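Local coordinates for protein yersinopine synthase (Yersinia pestis, PDB 6C4M) that catalyses the NADPH-dependent reductive condensation of pyruvate with a histidine-containing intermediate, the last step in making the metallophore yersinopine, at residues S254-N257 with Y258-P262; A264-D267 with T268-Q271; V402-E405 with D406-L410; A440-R444 with V445-H449. All coordinates share one frame; numbering follows the deposited sequence.

Contact 1: residues S254-N257 with Y258-P262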
loop_
_atom_site.group_PDB
_atom_site.type_symbol
_atom_site.label_atom_id
_atom_site.label_comp_id
_atom_site.label_asym_id
_atom_site.label_seq_id
_atom_site.Cartn_x
_atom_site.Cartn_y
_atom_site.Cartn_z
ATOM N N SER A 254 -16.107 -16.221 11.353
ATOM C CA SER A 254 -15.958 -15.014 12.179
ATOM C C SER A 254 -14.683 -14.262 11.752
ATOM O O SER A 254 -13.574 -14.624 12.153
ATOM C CB SER A 254 -15.889 -15.368 13.665
ATOM O OG SER A 254 -17.017 -16.155 14.043
ATOM N N ILE A 255 -14.840 -13.159 11.018
ATOM C CA ILE A 255 -13.685 -12.473 10.442
ATOM C C ILE A 255 -12.680 -12.060 11.524
ATOM O O ILE A 255 -11.463 -12.169 11.318
ATOM C CB ILE A 255 -14.152 -11.259 9.620
ATOM C CG1 ILE A 255 -12.947 -10.587 8.924
ATOM C CG2 ILE A 255 -14.917 -10.284 10.506
ATOM C CD1 ILE A 255 -13.319 -9.452 8.030
ATOM N N THR A 256 -13.161 -11.571 12.683
ATOM C CA THR A 256 -12.253 -10.967 13.653
ATOM C C THR A 256 -11.308 -11.985 14.253
ATOM O O THR A 256 -10.218 -11.613 14.678
ATOM C CB THR A 256 -12.995 -10.255 14.781
ATOM O OG1 THR A 256 -13.788 -11.209 15.501
ATOM C CG2 THR A 256 -13.868 -9.130 14.219
ATOM N N ASN A 257 -11.676 -13.261 14.287
ATOM C CA ASN A 257 -10.728 -14.252 14.787
ATOM C C ASN A 257 -9.510 -14.373 13.892
ATOM O O ASN A 257 -8.433 -14.736 14.374
ATOM C CB ASN A 257 -11.384 -15.618 14.918
ATOM C CG ASN A 257 -12.455 -15.662 16.020
ATOM O OD1 ASN A 257 -13.448 -14.939 15.954
ATOM N ND2 ASN A 257 -12.240 -16.500 17.043
ATOM N N TYR A 258 -9.668 -14.112 12.590
ATOM C CA TYR A 258 -8.571 -14.201 11.629
ATOM C C TYR A 258 -7.745 -12.923 11.580
ATOM O O TYR A 258 -6.517 -12.988 11.485
ATOM C CB TYR A 258 -9.118 -14.499 10.224
ATOM C CG TYR A 258 -9.771 -15.850 10.111
ATOM C CD1 TYR A 258 -9.018 -16.979 9.836
ATOM C CD2 TYR A 258 -11.139 -16.000 10.305
ATOM C CE1 TYR A 258 -9.630 -18.232 9.730
ATOM C CE2 TYR A 258 -11.756 -17.242 10.209
ATOM C CZ TYR A 258 -10.988 -18.360 9.941
ATOM O OH TYR A 258 -11.567 -19.621 9.837
ATOM N N VAL A 259 -8.398 -11.764 11.629
ATOM C CA VAL A 259 -7.773 -10.499 11.259
ATOM C C VAL A 259 -7.241 -9.739 12.468
ATOM O O VAL A 259 -6.175 -9.122 12.402
ATOM C CB VAL A 259 -8.788 -9.642 10.478
ATOM C CG1 VAL A 259 -8.275 -8.236 10.216
ATOM C CG2 VAL A 259 -9.115 -10.324 9.192
ATOM N N HIS A 260 -7.994 -9.707 13.556
ATOM C CA HIS A 260 -7.575 -8.907 14.706
ATOM C C HIS A 260 -6.266 -9.359 15.323
ATOM O O HIS A 260 -5.431 -8.489 15.634
ATOM C CB HIS A 260 -8.689 -8.872 15.756
ATOM C CG HIS A 260 -9.740 -7.860 15.452
ATOM N ND1 HIS A 260 -10.740 -7.514 16.340
ATOM C CD2 HIS A 260 -9.978 -7.155 14.320
ATOM C CE1 HIS A 260 -11.533 -6.619 15.773
ATOM N NE2 HIS A 260 -11.097 -6.391 14.546
ATOM N N PRO A 261 -6.025 -10.634 15.610
ATOM C CA PRO A 261 -4.821 -10.950 16.402
ATOM C C PRO A 261 -3.539 -10.549 15.687
ATOM O O PRO A 261 -2.629 -9.991 16.313
ATOM C CB PRO A 261 -4.921 -12.466 16.627
ATOM C CG PRO A 261 -6.437 -12.709 16.673
ATOM C CD PRO A 261 -6.944 -11.789 15.555
ATOM N N PRO A 262 -3.416 -10.774 14.377
ATOM C CA PRO A 262 -2.159 -10.365 13.709
ATOM C C PRO A 262 -1.933 -8.865 13.721
ATOM O O PRO A 262 -0.790 -8.406 13.900
ATOM C CB PRO A 262 -2.332 -10.897 12.286
ATOM C CG PRO A 262 -3.292 -12.016 12.425
ATOM C CD PRO A 262 -4.253 -11.583 13.491
#
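I255 O takes two amides of the following turn, V259 N at 3.1 Å, coming nearly along the C=O axis, and Y258 N at 2.9 Å, which sits well above the carbonyl plane. One residue on, T256 O accepts H260 N at 3.1 Å. There the regular pattern stops: P261 has no N-H to give to N257 O; its CD lies 3.5 Å from that oxygen, which is hydrogen-bonded to Y307 OH instead, and the helix kinks at P261 and P262.

T256 and H260 lie side by side and point the same way. With OG1 of T256 between the backbone N and the carbonyl carbon (chi1 62°), the methyl CG2 is turned over one face of the imidazole, a CH-pi contact of 4.0 Å from T256 CG2 to the H260 ring centroid.

This is the start of helix 255-264, which carries H260, the probable proton donor/acceptor of the enzyme, and T256 has its side chain about 6 Å from the bound NADP. The methyl is offset toward the rim of the imidazole, while H260 ND1 is hydrogen-bonded to D406 OD1 on helix 401-419.

Y258 turns its ring back along the chain. Its edge receives S254 O, which is 3.4 Å from Y258 CD2, and I255 O also lies in the ring plane; the phenol OH is bonded to R252 O, and the Y307 ring makes an edge-to-face contact with Y258. On another side of the helix I255 CG1 packs on V259 CG2 at 3.9 Å, where I255 also touches F324 and L325 of helix 321-329.

Contact 2: residues A264-D267 with T268-Q271; sequences ALAD and TTLQ
L270 folds back over L265 and A264 at a tight junction between two helices: helix 255-264 ends at A264, L265 leaves helical geometry, and A266 is the N-cap residue of helix 267-274.

The backbone bonds start the helix. A266 O accepts L270 N at 2.8 Å in an almost straight bond (N-H...O 175°), and T269 N makes a weak, bent bond to the same oxygen. D267 O then takes Q271 N at 3.0 Å.

Apolar contact comes mainly from L270. Its CG stands beside the backbone N (chi1 -64°), which sends both methyls back across the turn: CD2 meets L265 CD2 at 3.9 Å, and CD1 lies 3.4 Å from L265 O. That carbonyl oxygen is hydrogen-bonded to R433 of helix 425-445, while L265 packs on L430 and F434 of the same helix and L270 on F434, so helix 425-445 packs against the junction on that side.

Polar side chains mostly find partners beyond the turn. T268 OG1 is hydrogen-bonded to Q287 NE2 and Q271 NE2 to Q278 OE1; D267 OD2 and R433 NE form only a long, weak ion pair.

T269 is split between the two kinds. Its OG1, beside the backbone N, is hydrogen-bonded to L263 O in the last turn of the preceding helix and has A266 CB 4.1 Å away. The methyl goes the other way, anti to that nitrogen, and T269 CG2 comes to 3.1 Å from A264 O.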
loop_
_atom_site.group_PDB
_atom_site.type_symbol
_atom_site.label_atom_id
_atom_site.label_comp_id
_atom_site.label_asym_id
_atom_site.label_seq_id
_atom_site.Cartn_x
_atom_site.Cartn_y
_atom_site.Cartn_z
ATOM N N ALA A 264 -3.617 -6.526 15.833
ATOM C CA ALA A 264 -3.709 -5.923 17.151
ATOM C C ALA A 264 -2.555 -6.349 18.046
ATOM O O ALA A 264 -2.237 -5.655 19.015
ATOM C CB ALA A 264 -5.049 -6.294 17.817
ATOM N N LEU A 265 -1.976 -7.518 17.787
ATOM C CA LEU A 265 -0.926 -8.074 18.621
ATOM C C LEU A 265 0.452 -7.962 17.967
ATOM O O LEU A 265 1.420 -8.535 18.467
ATOM C CB LEU A 265 -1.250 -9.539 18.950
ATOM C CG LEU A 265 -2.609 -9.837 19.606
ATOM C CD1 LEU A 265 -2.664 -11.310 19.995
ATOM C CD2 LEU A 265 -2.862 -8.956 20.844
ATOM N N ALA A 266 0.554 -7.246 16.861
ATOM C CA ALA A 266 1.863 -6.894 16.327
ATOM C C ALA A 266 2.671 -6.096 17.351
ATOM O O ALA A 266 2.127 -5.320 18.145
ATOM C CB ALA A 266 1.694 -6.082 15.056
ATOM N N ASP A 267 3.990 -6.290 17.333
ATOM C CA ASP A 267 4.852 -5.556 18.263
ATOM C C ASP A 267 4.508 -4.064 18.287
ATOM O O ASP A 267 4.332 -3.472 19.356
ATOM C CB ASP A 267 6.320 -5.749 17.886
ATOM C CG ASP A 267 6.866 -7.129 18.239
ATOM O OD1 ASP A 267 6.934 -7.497 19.437
ATOM O OD2 ASP A 267 7.227 -7.857 17.298
ATOM N N THR A 268 4.388 -3.437 17.112
ATOM C CA THR A 268 4.197 -1.990 17.118
ATOM C C THR A 268 2.817 -1.623 17.623
ATOM O O THR A 268 2.627 -0.532 18.168
ATOM C CB THR A 268 4.431 -1.396 15.729
ATOM O OG1 THR A 268 3.688 -2.135 14.774
ATOM C CG2 THR A 268 5.902 -1.466 15.349
ATOM N N THR A 269 1.851 -2.526 17.488
ATOM C CA THR A 269 0.515 -2.213 17.981
ATOM C C THR A 269 0.449 -2.395 19.480
ATOM O O THR A 269 -0.136 -1.565 20.180
ATOM C CB THR A 269 -0.533 -3.084 17.305
ATOM O OG1 THR A 269 -0.541 -2.813 15.914
ATOM C CG2 THR A 269 -1.912 -2.760 17.842
ATOM N N LEU A 270 1.071 -3.457 19.987
ATOM C CA LEU A 270 1.165 -3.640 21.434
ATOM C C LEU A 270 1.887 -2.467 22.099
ATOM O O LEU A 270 1.526 -2.048 23.204
ATOM C CB LEU A 270 1.883 -4.953 21.751
ATOM C CG LEU A 270 1.192 -6.236 21.294
ATOM C CD1 LEU A 270 2.080 -7.437 21.621
ATOM C CD2 LEU A 270 -0.109 -6.392 21.969
ATOM N N GLN A 271 2.912 -1.918 21.442
ATOM C CA GLN A 271 3.611 -0.770 22.015
ATOM C C GLN A 271 2.699 0.451 22.104
ATOM O O GLN A 271 2.711 1.166 23.114
ATOM C CB GLN A 271 4.863 -0.442 21.190
ATOM C CG GLN A 271 5.744 0.651 21.803
ATOM C CD GLN A 271 7.081 0.771 21.104
ATOM O OE1 GLN A 271 7.854 -0.190 21.045
ATOM N NE2 GLN A 271 7.334 1.927 20.518
#

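Contact 3: residues V402-E405 with D406-L410; sequences VPLE and DVHKL
H408 lays its imidazole back over the preceding turn, against L404, near the start of helix 401-419. Following it outward, CB stands over the carbonyls of that turn, 3.6 Å from E405 O. CG comes to 3.4 Å from L404 O, and this oxygen sits above one face of the ring, offset toward its rim, while also accepting H408 N at 3.1 Å. ND1 turns to D115 OD2, with which it is hydrogen-bonded. At the far end H408 CE1 touches L404 CD1 at 3.5 Å, and NE2 is close to the same methyl. L404 can meet the ring there because its CG is anti to the backbone N (chi1 -180°), which brings the branched end forward along the helix although its CB sets off away from it.

A cis peptide joins V402 to P403 near the start of the helix. P403 O takes V407 N at 2.7 Å in a nearly linear bond, and the P403 ring packs with CB against V407 CG2. D406 swings its carboxylate back toward the cis proline: OD2 lies 3.5 Å from P403 CA and is flanked by the V402 side chain, while OD1, bonded to H260, probably helps to orient that imidazole.

On another face, E405 has its side chain about 4 Å from the bound NADP. K409 runs extended beside it, with CG over E405 O, and the opposite charges probably attract, but too far apart for a salt bridge: E405 OE1 and K409 NZ are 4.5 Å apart.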
loop_
_atom_site.group_PDB
_atom_site.type_symbol
_atom_site.label_atom_id
_atom_site.label_comp_id
_atom_site.label_asym_id
_atom_site.label_seq_id
_atom_site.Cartn_x
_atom_site.Cartn_y
_atom_site.Cartn_z
ATOM N N VAL A 402 -10.501 -4.200 21.879
ATOM C CA VAL A 402 -9.421 -4.682 21.028
ATOM C C VAL A 402 -8.109 -4.354 21.740
ATOM O O VAL A 402 -7.797 -3.163 21.922
ATOM C CB VAL A 402 -9.489 -4.064 19.615
ATOM C CG1 VAL A 402 -8.313 -4.525 18.798
ATOM C CG2 VAL A 402 -10.820 -4.482 18.936
ATOM N N PRO A 403 -7.315 -5.354 22.158
ATOM C CA PRO A 403 -7.319 -6.806 21.903
ATOM C C PRO A 403 -7.894 -7.726 22.997
ATOM O O PRO A 403 -7.763 -8.950 22.873
ATOM C CB PRO A 403 -5.836 -7.100 21.776
ATOM C CG PRO A 403 -5.235 -6.225 22.902
ATOM C CD PRO A 403 -6.114 -4.948 22.902
ATOM N N LEU A 404 -8.478 -7.162 24.049
ATOM C CA LEU A 404 -8.886 -7.989 25.196
ATOM C C LEU A 404 -9.796 -9.135 24.763
ATOM O O LEU A 404 -9.584 -10.297 25.150
ATOM C CB LEU A 404 -9.577 -7.125 26.249
ATOM C CG LEU A 404 -10.045 -7.877 27.502
ATOM C CD1 LEU A 404 -8.880 -8.488 28.224
ATOM C CD2 LEU A 404 -10.787 -6.930 28.404
ATOM N N GLU A 405 -10.825 -8.827 23.964
ATOM C CA GLU A 405 -11.748 -9.864 23.483
ATOM C C GLU A 405 -11.019 -10.884 22.609
ATOM O O GLU A 405 -11.252 -12.099 22.726
ATOM C CB GLU A 405 -12.896 -9.212 22.707
ATOM C CG GLU A 405 -13.925 -8.420 23.572
ATOM C CD GLU A 405 -14.944 -7.639 22.716
ATOM O OE1 GLU A 405 -15.113 -7.976 21.521
ATOM O OE2 GLU A 405 -15.555 -6.679 23.239
ATOM N N ASP A 406 -10.081 -10.401 21.775
ATOM C CA ASP A 406 -9.378 -11.253 20.816
ATOM C C ASP A 406 -8.402 -12.170 21.525
ATOM O O ASP A 406 -8.231 -13.333 21.143
ATOM C CB ASP A 406 -8.652 -10.376 19.778
ATOM C CG ASP A 406 -9.579 -9.325 19.164
ATOM O OD1 ASP A 406 -10.370 -9.641 18.235
ATOM O OD2 ASP A 406 -9.562 -8.184 19.663
ATOM N N VAL A 407 -7.759 -11.669 22.571
ATOM C CA VAL A 407 -6.875 -12.511 23.349
ATOM C C VAL A 407 -7.664 -13.633 24.013
ATOM O O VAL A 407 -7.275 -14.804 23.948
ATOM C CB VAL A 407 -6.106 -11.650 24.356
ATOM C CG1 VAL A 407 -5.359 -12.497 25.323
ATOM C CG2 VAL A 407 -5.111 -10.745 23.542
ATOM N N HIS A 408 -8.796 -13.299 24.638
ATOM C CA HIS A 408 -9.626 -14.335 25.251
ATOM C C HIS A 408 -10.068 -15.374 24.218
ATOM O O HIS A 408 -9.917 -16.583 24.424
ATOM C CB HIS A 408 -10.845 -13.694 25.908
ATOM C CG HIS A 408 -10.536 -12.884 27.120
ATOM N ND1 HIS A 408 -11.387 -11.904 27.576
ATOM C CD2 HIS A 408 -9.485 -12.901 27.977
ATOM C CE1 HIS A 408 -10.883 -11.351 28.661
ATOM N NE2 HIS A 408 -9.717 -11.925 28.918
ATOM N N LYS A 409 -10.568 -14.920 23.071
ATOM C CA LYS A 409 -11.079 -15.883 22.097
ATOM C C LYS A 409 -9.980 -16.803 21.594
ATOM O O LYS A 409 -10.193 -18.013 21.430
ATOM C CB LYS A 409 -11.728 -15.155 20.935
ATOM C CG LYS A 409 -13.075 -14.493 21.272
ATOM C CD LYS A 409 -13.476 -13.591 20.099
ATOM C CE LYS A 409 -14.620 -12.667 20.432
ATOM N NZ LYS A 409 -14.988 -11.818 19.261
ATOM N N LEU A 410 -8.784 -16.248 21.356
ATOM C CA LEU A 410 -7.712 -17.056 20.812
ATOM C C LEU A 410 -7.097 -17.934 21.885
ATOM O O LEU A 410 -6.745 -19.088 21.608
ATOM C CB LEU A 410 -6.661 -16.137 20.152
ATOM C CG LEU A 410 -5.425 -16.814 19.582
ATOM C CD1 LEU A 410 -5.864 -17.799 18.523
ATOM C CD2 LEU A 410 -4.508 -15.750 18.990
#

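Contact 4: residues A440-R444 with V445-H449; sequences AFIDR and VGEEH
V445 N to F441 O, 3.1 Å long with an N-H...O angle of 158°, is the shortest sound hydrogen bond across this contact and one of the last regular ones of helix 425-445. The next amide does worse: G446 N is near I442 O, but the bond is bent and weak. G446 is where the chain leaves the helix, with a positive phi, a backbone shape that glycine accommodates easily: a glycine helix terminator leading into the short 3-10 turn at E447 and E448.

V445 rests on the F441 ring. With V445 CG1 anti to the carbonyl carbon (chi1 -59°), CG2 falls between the backbone N and the carbonyl carbon and stands over one ring face in a CH-pi contact, 4.3 Å from V445 CG2 to the ring centroid. CG1 lies on the same side of the ring, beyond its CE1-CZ rim, with V445 CG1 3.5 Å from F441 CE1. F441 is the buried member of the group; W397 meets its ring edge-to-face, and F274 lies against it with planes at about 35°.

Past the glycine, the chain comes back alongside I442, whose CG2 is 3.7 Å from E447 CA. R444 curls its guanidinium back over F441 CA and makes a cation-pi contact with Y275.

The turn is closed by two bonds. H449 N reaches G446 O, and H449 ND1 donates to V445 O at 2.9 Å with the acceptor in the ring plane, giving that helix-end carbonyl a side-chain donor. The aliphatic carbon E448 CG sits over the centre of one face of the H449 ring, 3.7 Å above its plane.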
loop_
_atom_site.group_PDB
_atom_site.type_symbol
_atom_site.label_atom_id
_atom_site.label_comp_id
_atom_site.label_asym_id
_atom_site.label_seq_id
_atom_site.Cartn_x
_atom_site.Cartn_y
_atom_site.Cartn_z
ATOM N N ALA A 440 4.931 -6.752 31.262
ATOM C CA ALA A 440 5.794 -5.583 31.404
ATOM C C ALA A 440 4.975 -4.362 31.785
ATOM O O ALA A 440 5.389 -3.572 32.642
ATOM C CB ALA A 440 6.587 -5.324 30.110
ATOM N N PHE A 441 3.778 -4.228 31.220
ATOM C CA PHE A 441 2.908 -3.114 31.586
ATOM C C PHE A 441 2.473 -3.197 33.053
ATOM O O PHE A 441 2.479 -2.190 33.772
ATOM C CB PHE A 441 1.677 -3.090 30.689
ATOM C CG PHE A 441 0.625 -2.126 31.150
ATOM C CD1 PHE A 441 0.788 -0.759 30.951
ATOM C CD2 PHE A 441 -0.503 -2.577 31.813
ATOM C CE1 PHE A 441 -0.177 0.142 31.374
ATOM C CE2 PHE A 441 -1.472 -1.688 32.251
ATOM C CZ PHE A 441 -1.315 -0.330 32.033
ATOM N N ILE A 442 2.049 -4.379 33.505
ATOM C CA ILE A 442 1.597 -4.514 34.888
ATOM C C ILE A 442 2.718 -4.127 35.848
ATOM O O ILE A 442 2.469 -3.559 36.923
ATOM C CB ILE A 442 1.098 -5.954 35.152
ATOM C CG1 ILE A 442 -0.201 -6.198 34.382
ATOM C CG2 ILE A 442 0.940 -6.228 36.692
ATOM C CD1 ILE A 442 -0.610 -7.644 34.328
ATOM N N ASP A 443 3.965 -4.426 35.486
ATOM C CA ASP A 443 5.084 -4.072 36.359
ATOM C C ASP A 443 5.300 -2.561 36.395
ATOM O O ASP A 443 5.640 -1.996 37.442
ATOM C CB ASP A 443 6.360 -4.785 35.913
ATOM C CG ASP A 443 6.300 -6.290 36.121
ATOM O OD1 ASP A 443 5.424 -6.750 36.867
ATOM O OD2 ASP A 443 7.143 -7.016 35.543
ATOM N N ARG A 444 5.130 -1.887 35.257
ATOM C CA ARG A 444 5.284 -0.438 35.227
ATOM C C ARG A 444 4.258 0.246 36.118
ATOM O O ARG A 444 4.585 1.187 36.851
ATOM C CB ARG A 444 5.145 0.067 33.797
ATOM C CG ARG A 444 6.298 -0.299 32.911
ATOM C CD ARG A 444 6.354 0.628 31.705
ATOM N NE ARG A 444 5.297 0.381 30.707
ATOM C CZ ARG A 444 5.286 -0.662 29.882
ATOM N NH1 ARG A 444 6.225 -1.597 29.976
ATOM N NH2 ARG A 444 4.329 -0.789 28.971
ATOM N N VAL A 445 2.997 -0.193 36.043
ATOM C CA VAL A 445 1.931 0.501 36.750
ATOM C C VAL A 445 1.668 -0.083 38.132
ATOM O O VAL A 445 1.031 0.585 38.957
ATOM C CB VAL A 445 0.607 0.479 35.963
ATOM C CG1 VAL A 445 0.773 1.122 34.585
ATOM C CG2 VAL A 445 0.091 -0.948 35.841
ATOM N N GLY A 446 2.121 -1.305 38.404
ATOM C CA GLY A 446 1.695 -1.991 39.619
ATOM C C GLY A 446 0.414 -2.817 39.509
ATOM O O GLY A 446 -0.660 -2.323 39.126
ATOM N N GLU A 447 0.547 -4.095 39.891
ATOM C CA GLU A 447 -0.569 -5.040 39.906
ATOM C C GLU A 447 -1.753 -4.519 40.724
ATOM O O GLU A 447 -2.915 -4.729 40.351
ATOM C CB GLU A 447 -0.069 -6.388 40.446
ATOM C CG GLU A 447 -1.142 -7.469 40.658
ATOM C CD GLU A 447 -0.618 -8.896 40.417
ATOM O OE1 GLU A 447 0.579 -9.059 40.129
ATOM O OE2 GLU A 447 -1.420 -9.854 40.495
ATOM N N GLU A 448 -1.484 -3.824 41.830
ATOM C CA GLU A 448 -2.562 -3.290 42.658
ATOM C C GLU A 448 -3.353 -2.207 41.944
ATOM O O GLU A 448 -4.470 -1.884 42.369
ATOM C CB GLU A 448 -2.016 -2.737 43.982
ATOM C CG GLU A 448 -1.121 -1.507 43.857
ATOM C CD GLU A 448 0.367 -1.826 43.607
ATOM O OE1 GLU A 448 0.707 -2.898 43.049
ATOM O OE2 GLU A 448 1.203 -0.978 43.972
ATOM N N HIS A 449 -2.821 -1.666 40.856
ATOM C CA HIS A 449 -3.481 -0.628 40.078
ATOM C C HIS A 449 -4.079 -1.158 38.789
ATOM O O HIS A 449 -4.464 -0.364 37.922
ATOM C CB HIS A 449 -2.488 0.485 39.767
ATOM C CG HIS A 449 -1.964 1.164 40.986
ATOM N ND1 HIS A 449 -0.618 1.248 41.269
ATOM C CD2 HIS A 449 -2.605 1.786 42.002
ATOM C CE1 HIS A 449 -0.453 1.898 42.406
ATOM N NE2 HIS A 449 -1.642 2.234 42.871
#

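In the fold
The four contacts follow in order along the chain, each local. Contacts 1 and 2 lie 14 Å apart between centres, joined by helix 255-264 and its turn into helix 267-274. Contact 3, on helix 401-419, comes much later yet is 9 Å from contact 1 and 13 Å from contact 2, touching both: P261 packs on L410, and A264 and L265 pack on V402, P403 and V407. Two helices thus bring H260 and D406 together near the NADP, consistent with a shared role in the active site. Contact 4 ends helix 425-445, which follows helix 401-419, and sits near the surface; its nearest atoms are about 17 Å from contact 1 and about 6 Å from contact 2.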